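Local coordinates for histidyl-trna synthetase (Thermus thermophilus, PDB 1H4V), which catalyses the ATP-dependent attachment of L-histidine to tRNA(His), releasing AMP and diphosphate, as a homodimeric class II aminoacyl-tRNA synthetase, at residues C150-R158 with V312-F321; Y175-S184 with L198-L206. One frame throughout, in Å; residues are numbered along the deposited sequence.

Contact 1 (C150-R158 with V312-F321); sequences CLKELGLRR and VALALEAEGF
R157 and E319 grip each other twice across this contact. The backbone N of R157 donates a hydrogen bond to the syn lone pair of E319 OE2 at 2.9 Å, nearly straight at 164°. The other oxygen, E319 OE1, meets R157 NE from over the guanidinium face, 2.8 Å away, in a salt bridge. The two planes are 17° apart, so the carboxylate lies nearly parallel to the guanidinium but raised above it and shifted toward NE. CG of R157 stands between its own N and carbonyl carbon (chi1 44°), and the bend at chi2 folds the chain back over the glutamate. F321 CE1 comes over the same guanidinium face, 3.7 Å from R157 NH2.

Next to this ion pair, L156 wedges its CD2 branch between A315 CB and L316 CD2, 3.5 Å from the latter, its side chain roughly perpendicular to that of L316. L154 CD1 likewise crosses V312 at about a right angle, 3.4 Å from CG1. G155 closes the helix in a Schellman motif, and its carbonyl O comes 3.2 Å from F321 CZ; a CB there would clash with that same ring atom, so the close approach of the phenylalanine depends on the bare glycine.

The C-terminal ends of helices 137-153 and 309-318 thus meet beside the catalytic sheet. H273 NE2 gives E319 OE2 a second hydrogen bond, L156 and A315 rest on L282 of strand 281-287, V312 on F307 of strand 302-308, while L154 touches T26 of helix 14-33.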
ATOM      1  N   CYS A 150       5.914 -14.446 -12.483  1.00 21.44           N
ATOM      2  CA  CYS A 150       6.165 -13.484 -11.417  1.00 23.15           C
ATOM      3  C   CYS A 150       7.351 -13.963 -10.599  1.00 23.65           C
ATOM      4  O   CYS A 150       8.271 -13.196 -10.311  1.00 25.11           O
ATOM      5  CB  CYS A 150       4.965 -13.359 -10.473  1.00 24.12           C
ATOM      6  SG  CYS A 150       3.523 -12.495 -11.104  1.00 32.22           S
ATOM      7  N   LEU A 151       7.321 -15.241 -10.235  1.00 22.53           N
ATOM      8  CA  LEU A 151       8.368 -15.841  -9.420  1.00 23.35           C
ATOM      9  C   LEU A 151       9.698 -15.979 -10.148  1.00 22.95           C
ATOM     10  O   LEU A 151      10.754 -15.752  -9.563  1.00 23.49           O
ATOM     11  CB  LEU A 151       7.915 -17.211  -8.910  1.00 21.03           C
ATOM     12  CG  LEU A 151       6.583 -17.256  -8.155  1.00 23.03           C
ATOM     13  CD1 LEU A 151       6.222 -18.711  -7.854  1.00 21.63           C
ATOM     14  CD2 LEU A 151       6.683 -16.445  -6.873  1.00 22.90           C
ATOM     15  N   LYS A 152       9.645 -16.355 -11.419  1.00 23.00           N
ATOM     16  CA  LYS A 152      10.859 -16.512 -12.208  1.00 25.05           C
ATOM     17  C   LYS A 152      11.538 -15.161 -12.394  1.00 25.44           C
ATOM     18  O   LYS A 152      12.753 -15.063 -12.305  1.00 24.92           O
ATOM     19  CB  LYS A 152      10.529 -17.113 -13.577  1.00 28.67           C
ATOM     20  CG  LYS A 152      11.494 -18.191 -14.034  1.00 33.50           C
ATOM     21  CD  LYS A 152      11.261 -19.485 -13.272  1.00 40.63           C
ATOM     22  CE  LYS A 152      12.275 -20.559 -13.654  1.00 44.43           C
ATOM     23  NZ  LYS A 152      13.658 -20.219 -13.207  1.00 46.70           N
ATOM     24  N   GLU A 153      10.744 -14.119 -12.644  1.00 26.44           N
ATOM     25  CA  GLU A 153      11.276 -12.773 -12.842  1.00 26.67           C
ATOM     26  C   GLU A 153      11.947 -12.243 -11.584  1.00 27.45           C
ATOM     27  O   GLU A 153      12.808 -11.368 -11.662  1.00 28.20           O
ATOM     28  CB  GLU A 153      10.165 -11.813 -13.260  1.00 26.02           C
ATOM     29  CG  GLU A 153       9.596 -12.089 -14.643  1.00 35.53           C
ATOM     30  CD  GLU A 153      10.479 -11.575 -15.773  1.00 40.11           C
ATOM     31  OE1 GLU A 153      10.323 -12.071 -16.912  1.00 44.70           O
ATOM     32  OE2 GLU A 153      11.313 -10.670 -15.533  1.00 37.19           O
ATOM     33  N   LEU A 154      11.546 -12.768 -10.426  1.00 26.25           N
ATOM     34  CA  LEU A 154      12.127 -12.348  -9.159  1.00 25.44           C
ATOM     35  C   LEU A 154      13.506 -12.963  -8.980  1.00 25.58           C
ATOM     36  O   LEU A 154      14.238 -12.596  -8.066  1.00 25.88           O
ATOM     37  CB  LEU A 154      11.230 -12.763  -7.988  1.00 25.88           C
ATOM     38  CG  LEU A 154       9.886 -12.046  -7.876  1.00 24.74           C
ATOM     39  CD1 LEU A 154       9.072 -12.681  -6.782  1.00 29.11           C
ATOM     40  CD2 LEU A 154      10.106 -10.574  -7.598  1.00 22.81           C
ATOM     41  N   GLY A 155      13.850 -13.910  -9.850  1.00 25.32           N
ATOM     42  CA  GLY A 155      15.148 -14.551  -9.767  1.00 26.42           C
ATOM     43  C   GLY A 155      15.116 -15.936  -9.150  1.00 28.84           C
ATOM     44  O   GLY A 155      16.133 -16.631  -9.115  1.00 30.41           O
ATOM     45  N   LEU A 156      13.957 -16.348  -8.653  1.00 28.94           N
ATOM     46  CA  LEU A 156      13.840 -17.662  -8.052  1.00 29.71           C
ATOM     47  C   LEU A 156      13.992 -18.749  -9.108  1.00 32.01           C
ATOM     48  O   LEU A 156      13.532 -18.596 -10.239  1.00 32.75           O
ATOM     49  CB  LEU A 156      12.483 -17.803  -7.358  1.00 28.17           C
ATOM     50  CG  LEU A 156      12.253 -16.939  -6.113  1.00 28.93           C
ATOM     51  CD1 LEU A 156      10.804 -17.043  -5.655  1.00 23.04           C
ATOM     52  CD2 LEU A 156      13.207 -17.391  -5.006  1.00 28.20           C
ATOM     53  N   ARG A 157      14.665 -19.835  -8.741  1.00 33.59           N
ATOM     54  CA  ARG A 157      14.844 -20.980  -9.633  1.00 35.72           C
ATOM     55  C   ARG A 157      14.447 -22.217  -8.840  1.00 35.85           C
ATOM     56  O   ARG A 157      14.138 -22.118  -7.658  1.00 36.57           O
ATOM     57  CB  ARG A 157      16.292 -21.095 -10.122  1.00 36.31           C
ATOM     58  CG  ARG A 157      17.344 -20.887  -9.066  1.00 40.62           C
ATOM     59  CD  ARG A 157      18.103 -19.604  -9.330  1.00 49.00           C
ATOM     60  NE  ARG A 157      18.951 -19.239  -8.203  1.00 59.64           N
ATOM     61  CZ  ARG A 157      19.801 -18.220  -8.211  1.00 64.80           C
ATOM     62  NH1 ARG A 157      19.918 -17.465  -9.295  1.00 66.88           N
ATOM     63  NH2 ARG A 157      20.527 -17.951  -7.134  1.00 70.43           N
ATOM     64  N   ARG A 158      14.452 -23.380  -9.474  1.00 37.46           N
ATOM     65  CA  ARG A 158      14.045 -24.593  -8.778  1.00 39.43           C
ATOM     66  C   ARG A 158      12.599 -24.433  -8.314  1.00 39.50           C
ATOM     67  O   ARG A 158      12.239 -24.761  -7.183  1.00 39.40           O
ATOM     68  CB  ARG A 158      14.977 -24.864  -7.594  1.00 42.55           C
ATOM     69  CG  ARG A 158      16.336 -25.357  -8.056  1.00 53.23           C
ATOM     70  CD  ARG A 158      17.370 -25.434  -6.955  1.00 60.96           C
ATOM     71  NE  ARG A 158      18.618 -25.986  -7.476  1.00 69.58           N
ATOM     72  CZ  ARG A 158      19.782 -25.965  -6.833  1.00 74.74           C
ATOM     73  NH1 ARG A 158      19.871 -25.411  -5.629  1.00 76.16           N
ATOM     74  NH2 ARG A 158      20.860 -26.503  -7.391  1.00 75.32           N
ATOM     75  N   VAL A 312       7.664 -15.370  -0.380  1.00 16.15           N
ATOM     76  CA  VAL A 312       8.579 -15.127  -1.484  1.00 16.65           C
ATOM     77  C   VAL A 312       9.878 -14.483  -1.022  1.00 16.24           C
ATOM     78  O   VAL A 312      10.944 -14.903  -1.449  1.00 16.45           O
ATOM     79  CB  VAL A 312       7.910 -14.259  -2.581  1.00 17.08           C
ATOM     80  CG1 VAL A 312       8.927 -13.873  -3.640  1.00 14.51           C
ATOM     81  CG2 VAL A 312       6.767 -15.052  -3.225  1.00 17.80           C
ATOM     82  N   ALA A 313       9.796 -13.478  -0.147  1.00 17.19           N
ATOM     83  CA  ALA A 313      11.008 -12.831   0.358  1.00 16.54           C
ATOM     84  C   ALA A 313      11.886 -13.867   1.068  1.00 17.59           C
ATOM     85  O   ALA A 313      13.114 -13.799   1.002  1.00 18.56           O
ATOM     86  CB  ALA A 313      10.654 -11.701   1.316  1.00 10.90           C
ATOM     87  N   LEU A 314      11.263 -14.825   1.752  1.00 17.28           N
ATOM     88  CA  LEU A 314      12.041 -15.855   2.431  1.00 18.96           C
ATOM     89  C   LEU A 314      12.703 -16.759   1.394  1.00 19.46           C
ATOM     90  O   LEU A 314      13.874 -17.123   1.531  1.00 20.69           O
ATOM     91  CB  LEU A 314      11.161 -16.696   3.364  1.00 19.91           C
ATOM     92  CG  LEU A 314      10.896 -16.139   4.768  1.00 27.78           C
ATOM     93  CD1 LEU A 314       9.834 -16.986   5.454  1.00 29.69           C
ATOM     94  CD2 LEU A 314      12.179 -16.127   5.587  1.00 24.68           C
ATOM     95  N   ALA A 315      11.958 -17.120   0.356  1.00 17.06           N
ATOM     96  CA  ALA A 315      12.517 -17.969  -0.687  1.00 16.77           C
ATOM     97  C   ALA A 315      13.716 -17.281  -1.332  1.00 17.63           C
ATOM     98  O   ALA A 315      14.742 -17.914  -1.573  1.00 18.24           O
ATOM     99  CB  ALA A 315      11.464 -18.288  -1.730  1.00 15.39           C
ATOM    100  N   LEU A 316      13.598 -15.983  -1.604  1.00 19.02           N
ATOM    101  CA  LEU A 316      14.703 -15.235  -2.207  1.00 21.68           C
ATOM    102  C   LEU A 316      15.901 -15.241  -1.268  1.00 24.08           C
ATOM    103  O   LEU A 316      17.032 -15.473  -1.692  1.00 25.64           O
ATOM    104  CB  LEU A 316      14.293 -13.790  -2.504  1.00 17.88           C
ATOM    105  CG  LEU A 316      13.442 -13.578  -3.759  1.00 19.48           C
ATOM    106  CD1 LEU A 316      13.057 -12.114  -3.877  1.00 17.56           C
ATOM    107  CD2 LEU A 316      14.224 -14.022  -4.990  1.00 16.01           C
ATOM    108  N   GLU A 317      15.636 -14.982   0.008  1.00 24.85           N
ATOM    109  CA  GLU A 317      16.666 -14.972   1.036  1.00 27.26           C
ATOM    110  C   GLU A 317      17.371 -16.330   1.076  1.00 27.40           C
ATOM    111  O   GLU A 317      18.599 -16.401   1.150  1.00 28.17           O
ATOM    112  CB  GLU A 317      16.022 -14.685   2.389  1.00 31.07           C
ATOM    113  CG  GLU A 317      16.979 -14.602   3.561  1.00 38.52           C
ATOM    114  CD  GLU A 317      16.244 -14.346   4.867  1.00 49.04           C
ATOM    115  OE1 GLU A 317      15.682 -15.309   5.443  1.00 52.53           O
ATOM    116  OE2 GLU A 317      16.211 -13.174   5.308  1.00 52.03           O
ATOM    117  N   ALA A 318      16.583 -17.403   1.032  1.00 26.87           N
ATOM    118  CA  ALA A 318      17.120 -18.759   1.053  1.00 29.08           C
ATOM    119  C   ALA A 318      18.059 -19.006  -0.130  1.00 30.21           C
ATOM    120  O   ALA A 318      19.050 -19.714   0.002  1.00 31.74           O
ATOM    121  CB  ALA A 318      15.980 -19.776   1.044  1.00 27.09           C
ATOM    122  N   GLU A 319      17.746 -18.419  -1.282  1.00 31.17           N
ATOM    123  CA  GLU A 319      18.583 -18.572  -2.470  1.00 32.38           C
ATOM    124  C   GLU A 319      19.776 -17.623  -2.413  1.00 33.15           C
ATOM    125  O   GLU A 319      20.577 -17.562  -3.343  1.00 33.08           O
ATOM    126  CB  GLU A 319      17.783 -18.281  -3.740  1.00 31.94           C
ATOM    127  CG  GLU A 319      16.751 -19.326  -4.103  1.00 35.35           C
ATOM    128  CD  GLU A 319      16.348 -19.225  -5.562  1.00 39.64           C
ATOM    129  OE1 GLU A 319      17.069 -18.536  -6.316  1.00 41.45           O
ATOM    130  OE2 GLU A 319      15.329 -19.835  -5.957  1.00 36.96           O
ATOM    131  N   GLY A 320      19.879 -16.871  -1.324  1.00 35.32           N
ATOM    132  CA  GLY A 320      20.985 -15.944  -1.173  1.00 36.99           C
ATOM    133  C   GLY A 320      20.786 -14.547  -1.731  1.00 38.41           C
ATOM    134  O   GLY A 320      21.667 -13.704  -1.587  1.00 40.01           O
ATOM    135  N   PHE A 321      19.647 -14.285  -2.366  1.00 39.56           N
ATOM    136  CA  PHE A 321      19.393 -12.959  -2.921  1.00 41.26           C
ATOM    137  C   PHE A 321      19.551 -11.843  -1.889  1.00 41.92           C
ATOM    138  O   PHE A 321      18.788 -11.748  -0.926  1.00 41.52           O
ATOM    139  CB  PHE A 321      17.995 -12.884  -3.534  1.00 44.02           C
ATOM    140  CG  PHE A 321      17.923 -13.389  -4.947  1.00 51.62           C
ATOM    141  CD1 PHE A 321      18.172 -14.728  -5.239  1.00 54.02           C
ATOM    142  CD2 PHE A 321      17.616 -12.522  -5.992  1.00 55.73           C
ATOM    143  CE1 PHE A 321      18.114 -15.196  -6.551  1.00 57.22           C
ATOM    144  CE2 PHE A 321      17.555 -12.979  -7.307  1.00 57.46           C
ATOM    145  CZ  PHE A 321      17.806 -14.319  -7.587  1.00 57.77           C
TER

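Contact 2 (Y175-S184 with L198-L206); sequences YNAYLREVLS and LEENPMRIL
The Y175 ring meets M203 and L206 at its edge, in the ring plane, whereas one face is overlaid by L179 CG of its own helix. M203 CG lies 3.5 Å from Y175 CD2, and L206, whose side chain runs head-on against the tyrosine's, brings CD1 to 3.7 Å from the neighbouring Y175 CE2. The methionine sulfur, SD, is 4.9 Å from the centroid of the Y175 ring and 78° off its normal, an edge-on Met-aromatic contact. Outside the pair, Y175 makes an edge-to-face stack with F228 and its OH hydrogen-bonds to R223 O.

The second flat group, the N176 amide, crosses the M203 side chain at about a right angle. N176 OD1 accepts the backbone N-H of M203 at 2.7 Å, the donor lying nearly along the C=O axis although the hydrogen bond is bent at the hydrogen (142°). The same oxygen is 3.2 Å from P202 CB, while the bend of M203 at chi3 (-87°) turns CE to 3.3 Å from N176 ND2, so proline ring and methionine chain both touch the amide. An alanine here would remove the carboxamide, and the M203 N-H would probably lose its acceptor while a gap opened beside P202.

Further along the helix the contact is apolar: L179 CB packs 3.7 Å from P202 CB, and L183 CB meets L198 CD2 at 3.9 Å. Helix 169-183 therefore lies against both the end of helix 192-200 and the turn beyond it, where R204 N, I205 N and L206 N bond back three residues. Such short-helix packing belongs to a small helical module between the catalytic regions 1-171 and 229-320, consistent with the insertion domain known in bacterial histidyl-tRNA synthetases.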
ATOM      1  N   TYR A 175     -17.563 -38.225  -5.416  1.00 28.99           N
ATOM      2  CA  TYR A 175     -16.382 -38.404  -4.586  1.00 28.89           C
ATOM      3  C   TYR A 175     -16.740 -38.342  -3.102  1.00 28.77           C
ATOM      4  O   TYR A 175     -16.246 -39.138  -2.305  1.00 28.14           O
ATOM      5  CB  TYR A 175     -15.334 -37.340  -4.916  1.00 26.92           C
ATOM      6  CG  TYR A 175     -14.014 -37.551  -4.221  1.00 24.58           C
ATOM      7  CD1 TYR A 175     -13.251 -38.699  -4.461  1.00 25.67           C
ATOM      8  CD2 TYR A 175     -13.512 -36.598  -3.341  1.00 22.72           C
ATOM      9  CE1 TYR A 175     -12.013 -38.886  -3.841  1.00 19.35           C
ATOM     10  CE2 TYR A 175     -12.283 -36.777  -2.715  1.00 22.71           C
ATOM     11  CZ  TYR A 175     -11.541 -37.921  -2.972  1.00 20.65           C
ATOM     12  OH  TYR A 175     -10.325 -38.094  -2.362  1.00 22.17           O
ATOM     13  N   ASN A 176     -17.598 -37.394  -2.734  1.00 29.86           N
ATOM     14  CA  ASN A 176     -18.016 -37.258  -1.345  1.00 29.75           C
ATOM     15  C   ASN A 176     -18.739 -38.516  -0.872  1.00 29.16           C
ATOM     16  O   ASN A 176     -18.573 -38.937   0.269  1.00 29.12           O
ATOM     17  CB  ASN A 176     -18.916 -36.029  -1.163  1.00 30.20           C
ATOM     18  CG  ASN A 176     -18.117 -34.762  -0.884  1.00 34.54           C
ATOM     19  OD1 ASN A 176     -17.290 -34.728   0.029  1.00 32.18           O
ATOM     20  ND2 ASN A 176     -18.365 -33.713  -1.665  1.00 38.27           N
ATOM     21  N   ALA A 177     -19.538 -39.117  -1.747  1.00 28.29           N
ATOM     22  CA  ALA A 177     -20.247 -40.336  -1.379  1.00 29.19           C
ATOM     23  C   ALA A 177     -19.175 -41.384  -1.097  1.00 30.36           C
ATOM     24  O   ALA A 177     -19.167 -42.025  -0.046  1.00 32.02           O
ATOM     25  CB  ALA A 177     -21.141 -40.788  -2.516  1.00 27.78           C
ATOM     26  N   TYR A 178     -18.261 -41.541  -2.047  1.00 29.24           N
ATOM     27  CA  TYR A 178     -17.168 -42.482  -1.909  1.00 28.01           C
ATOM     28  C   TYR A 178     -16.440 -42.243  -0.594  1.00 28.60           C
ATOM     29  O   TYR A 178     -16.118 -43.188   0.127  1.00 27.15           O
ATOM     30  CB  TYR A 178     -16.191 -42.324  -3.072  1.00 27.79           C
ATOM     31  CG  TYR A 178     -14.831 -42.915  -2.800  1.00 27.97           C
ATOM     32  CD1 TYR A 178     -14.648 -44.294  -2.716  1.00 29.01           C
ATOM     33  CD2 TYR A 178     -13.731 -42.092  -2.602  1.00 26.35           C
ATOM     34  CE1 TYR A 178     -13.393 -44.835  -2.442  1.00 27.94           C
ATOM     35  CE2 TYR A 178     -12.481 -42.619  -2.327  1.00 27.68           C
ATOM     36  CZ  TYR A 178     -12.314 -43.990  -2.249  1.00 28.86           C
ATOM     37  OH  TYR A 178     -11.063 -44.504  -1.995  1.00 31.31           O
ATOM     38  N   LEU A 179     -16.172 -40.979  -0.286  1.00 29.83           N
ATOM     39  CA  LEU A 179     -15.485 -40.654   0.954  1.00 31.61           C
ATOM     40  C   LEU A 179     -16.293 -41.082   2.167  1.00 32.91           C
ATOM     41  O   LEU A 179     -15.724 -41.483   3.179  1.00 32.33           O
ATOM     42  CB  LEU A 179     -15.191 -39.159   1.041  1.00 32.23           C
ATOM     43  CG  LEU A 179     -14.028 -38.660   0.187  1.00 32.14           C
ATOM     44  CD1 LEU A 179     -13.841 -37.161   0.400  1.00 30.21           C
ATOM     45  CD2 LEU A 179     -12.763 -39.418   0.570  1.00 31.66           C
ATOM     46  N   ARG A 180     -17.614 -40.999   2.074  1.00 34.50           N
ATOM     47  CA  ARG A 180     -18.446 -41.401   3.196  1.00 38.66           C
ATOM     48  C   ARG A 180     -18.333 -42.908   3.401  1.00 40.04           C
ATOM     49  O   ARG A 180     -18.217 -43.380   4.532  1.00 39.23           O
ATOM     50  CB  ARG A 180     -19.905 -41.002   2.962  1.00 40.12           C
ATOM     51  N   GLU A 181     -18.345 -43.657   2.302  1.00 40.52           N
ATOM     52  CA  GLU A 181     -18.234 -45.110   2.372  1.00 43.89           C
ATOM     53  C   GLU A 181     -16.901 -45.571   2.964  1.00 42.89           C
ATOM     54  O   GLU A 181     -16.861 -46.475   3.794  1.00 43.36           O
ATOM     55  CB  GLU A 181     -18.407 -45.722   0.979  1.00 49.98           C
ATOM     56  CG  GLU A 181     -19.833 -45.691   0.453  1.00 60.49           C
ATOM     57  CD  GLU A 181     -19.911 -46.062  -1.016  1.00 70.26           C
ATOM     58  OE1 GLU A 181     -19.335 -47.109  -1.395  1.00 71.89           O
ATOM     59  OE2 GLU A 181     -20.551 -45.309  -1.790  1.00 74.12           O
ATOM     60  N   VAL A 182     -15.814 -44.939   2.542  1.00 41.71           N
ATOM     61  CA  VAL A 182     -14.488 -45.298   3.022  1.00 41.32           C
ATOM     62  C   VAL A 182     -14.136 -44.758   4.407  1.00 42.36           C
ATOM     63  O   VAL A 182     -13.447 -45.423   5.182  1.00 43.79           O
ATOM     64  CB  VAL A 182     -13.403 -44.826   2.024  1.00 39.39           C
ATOM     65  CG1 VAL A 182     -12.028 -44.885   2.667  1.00 39.56           C
ATOM     66  CG2 VAL A 182     -13.435 -45.695   0.792  1.00 35.65           C
ATOM     67  N   LEU A 183     -14.602 -43.557   4.725  1.00 42.35           N
ATOM     68  CA  LEU A 183     -14.275 -42.958   6.011  1.00 42.82           C
ATOM     69  C   LEU A 183     -15.276 -43.176   7.139  1.00 43.44           C
ATOM     70  O   LEU A 183     -14.945 -42.944   8.299  1.00 43.73           O
ATOM     71  CB  LEU A 183     -14.018 -41.460   5.835  1.00 40.81           C
ATOM     72  CG  LEU A 183     -12.792 -41.124   4.989  1.00 41.98           C
ATOM     73  CD1 LEU A 183     -12.721 -39.628   4.736  1.00 44.06           C
ATOM     74  CD2 LEU A 183     -11.544 -41.609   5.703  1.00 41.42           C
ATOM     75  N   SER A 184     -16.489 -43.620   6.816  1.00 44.40           N
ATOM     76  CA  SER A 184     -17.496 -43.858   7.855  1.00 45.31           C
ATOM     77  C   SER A 184     -17.085 -44.961   8.833  1.00 45.24           C
ATOM     78  O   SER A 184     -17.083 -44.750  10.046  1.00 45.24           O
ATOM     79  CB  SER A 184     -18.855 -44.196   7.235  1.00 44.08           C
ATOM     80  OG  SER A 184     -19.496 -43.021   6.767  1.00 47.93           O
ATOM     81  N   LEU A 198     -18.335 -35.471   7.797  1.00 52.76           N
ATOM     82  CA  LEU A 198     -18.789 -36.667   7.104  1.00 53.57           C
ATOM     83  C   LEU A 198     -20.226 -36.528   6.641  1.00 53.68           C
ATOM     84  O   LEU A 198     -20.599 -37.052   5.588  1.00 54.04           O
ATOM     85  CB  LEU A 198     -18.661 -37.900   8.002  1.00 54.20           C
ATOM     86  CG  LEU A 198     -17.279 -38.552   8.088  1.00 56.19           C
ATOM     87  CD1 LEU A 198     -17.353 -39.785   8.970  1.00 57.57           C
ATOM     88  CD2 LEU A 198     -16.806 -38.939   6.696  1.00 55.71           C
ATOM     89  N   GLU A 199     -21.032 -35.811   7.416  1.00 53.54           N
ATOM     90  CA  GLU A 199     -22.434 -35.634   7.063  1.00 54.04           C
ATOM     91  C   GLU A 199     -22.688 -34.398   6.204  1.00 53.76           C
ATOM     92  O   GLU A 199     -23.617 -34.379   5.398  1.00 54.50           O
ATOM     93  CB  GLU A 199     -23.294 -35.574   8.333  1.00 54.87           C
ATOM     94  N   GLU A 200     -21.850 -33.381   6.357  1.00 52.65           N
ATOM     95  CA  GLU A 200     -22.029 -32.146   5.607  1.00 52.38           C
ATOM     96  C   GLU A 200     -21.145 -31.964   4.372  1.00 51.69           C
ATOM     97  O   GLU A 200     -21.639 -31.567   3.314  1.00 52.67           O
ATOM     98  CB  GLU A 200     -21.849 -30.960   6.549  1.00 53.39           C
ATOM     99  CG  GLU A 200     -22.835 -30.976   7.698  1.00 60.00           C
ATOM    100  CD  GLU A 200     -22.556 -29.900   8.721  1.00 66.20           C
ATOM    101  OE1 GLU A 200     -21.440 -29.892   9.283  1.00 69.22           O
ATOM    102  OE2 GLU A 200     -23.453 -29.065   8.970  1.00 72.29           O
ATOM    103  N   ASN A 201     -19.849 -32.238   4.505  1.00 49.72           N
ATOM    104  CA  ASN A 201     -18.913 -32.092   3.390  1.00 46.83           C
ATOM    105  C   ASN A 201     -17.663 -32.945   3.615  1.00 45.18           C
ATOM    106  O   ASN A 201     -16.652 -32.460   4.126  1.00 43.81           O
ATOM    107  CB  ASN A 201     -18.512 -30.622   3.239  1.00 49.00           C
ATOM    108  CG  ASN A 201     -17.674 -30.364   1.996  1.00 52.70           C
ATOM    109  OD1 ASN A 201     -17.168 -29.256   1.791  1.00 51.61           O
ATOM    110  ND2 ASN A 201     -17.531 -31.385   1.153  1.00 54.18           N
ATOM    111  N   PRO A 202     -17.721 -34.234   3.240  1.00 43.97           N
ATOM    112  CA  PRO A 202     -16.583 -35.147   3.410  1.00 43.31           C
ATOM    113  C   PRO A 202     -15.245 -34.647   2.863  1.00 42.97           C
ATOM    114  O   PRO A 202     -14.207 -34.831   3.500  1.00 43.50           O
ATOM    115  CB  PRO A 202     -17.062 -36.417   2.718  1.00 41.77           C
ATOM    116  CG  PRO A 202     -18.527 -36.411   3.039  1.00 41.17           C
ATOM    117  CD  PRO A 202     -18.909 -34.969   2.766  1.00 41.63           C
ATOM    118  N   MET A 203     -15.261 -34.017   1.692  1.00 42.50           N
ATOM    119  CA  MET A 203     -14.028 -33.505   1.100  1.00 42.75           C
ATOM    120  C   MET A 203     -13.272 -32.510   1.978  1.00 42.38           C
ATOM    121  O   MET A 203     -12.070 -32.304   1.800  1.00 40.47           O
ATOM    122  CB  MET A 203     -14.311 -32.862  -0.252  1.00 44.13           C
ATOM    123  CG  MET A 203     -14.515 -33.859  -1.368  1.00 47.38           C
ATOM    124  SD  MET A 203     -14.179 -33.101  -2.952  1.00 50.25           S
ATOM    125  CE  MET A 203     -15.771 -32.398  -3.309  1.00 51.83           C
ATOM    126  N   ARG A 204     -13.976 -31.881   2.914  1.00 42.78           N
ATOM    127  CA  ARG A 204     -13.339 -30.929   3.813  1.00 43.94           C
ATOM    128  C   ARG A 204     -12.384 -31.660   4.760  1.00 43.23           C
ATOM    129  O   ARG A 204     -11.423 -31.075   5.262  1.00 43.18           O
ATOM    130  CB  ARG A 204     -14.396 -30.155   4.613  1.00 46.34           C
ATOM    131  N   ILE A 205     -12.640 -32.943   4.994  1.00 42.08           N
ATOM    132  CA  ILE A 205     -11.784 -33.725   5.876  1.00 43.86           C
ATOM    133  C   ILE A 205     -10.375 -33.849   5.295  1.00 44.47           C
ATOM    134  O   ILE A 205      -9.406 -34.011   6.033  1.00 44.50           O
ATOM    135  CB  ILE A 205     -12.359 -35.144   6.118  1.00 44.34           C
ATOM    136  CG1 ILE A 205     -13.732 -35.046   6.791  1.00 43.20           C
ATOM    137  CG2 ILE A 205     -11.413 -35.949   7.001  1.00 40.67           C
ATOM    138  CD1 ILE A 205     -14.386 -36.392   7.062  1.00 44.12           C
ATOM    139  N   LEU A 206     -10.265 -33.766   3.973  1.00 45.54           N
ATOM    140  CA  LEU A 206      -8.967 -33.871   3.312  1.00 46.71           C
ATOM    141  C   LEU A 206      -8.199 -32.557   3.403  1.00 48.60           C
ATOM    142  O   LEU A 206      -7.009 -32.506   3.100  1.00 48.22           O
ATOM    143  CB  LEU A 206      -9.148 -34.255   1.841  1.00 45.05           C
ATOM    144  CG  LEU A 206      -9.967 -35.509   1.524  1.00 41.48           C
ATOM    145  CD1 LEU A 206     -10.040 -35.683   0.027  1.00 41.00           C
ATOM    146  CD2 LEU A 206      -9.342 -36.731   2.173  1.00 40.40           C
TER

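The two contacts lie apart, with centres 38 Å and nearest atoms about 22 Å from each other, and share no helix. Contact 1 has its centre about 14 Å from the centre of the chain, contact 2 its centre about 34 Å from that point. Both are partly buried, with leucines at the heart of each. Contact 1 adds an ion pair between an exposed arginine and a partly exposed glutamate and rests on sheet strands, whereas contact 2 relies on one neutral amide-to-backbone bond and an aromatic edge, and is backed by helix 211-220 and loops. The first joins parts of the catalytic region distant in sequence; the second joins consecutive helical elements of one peripheral module.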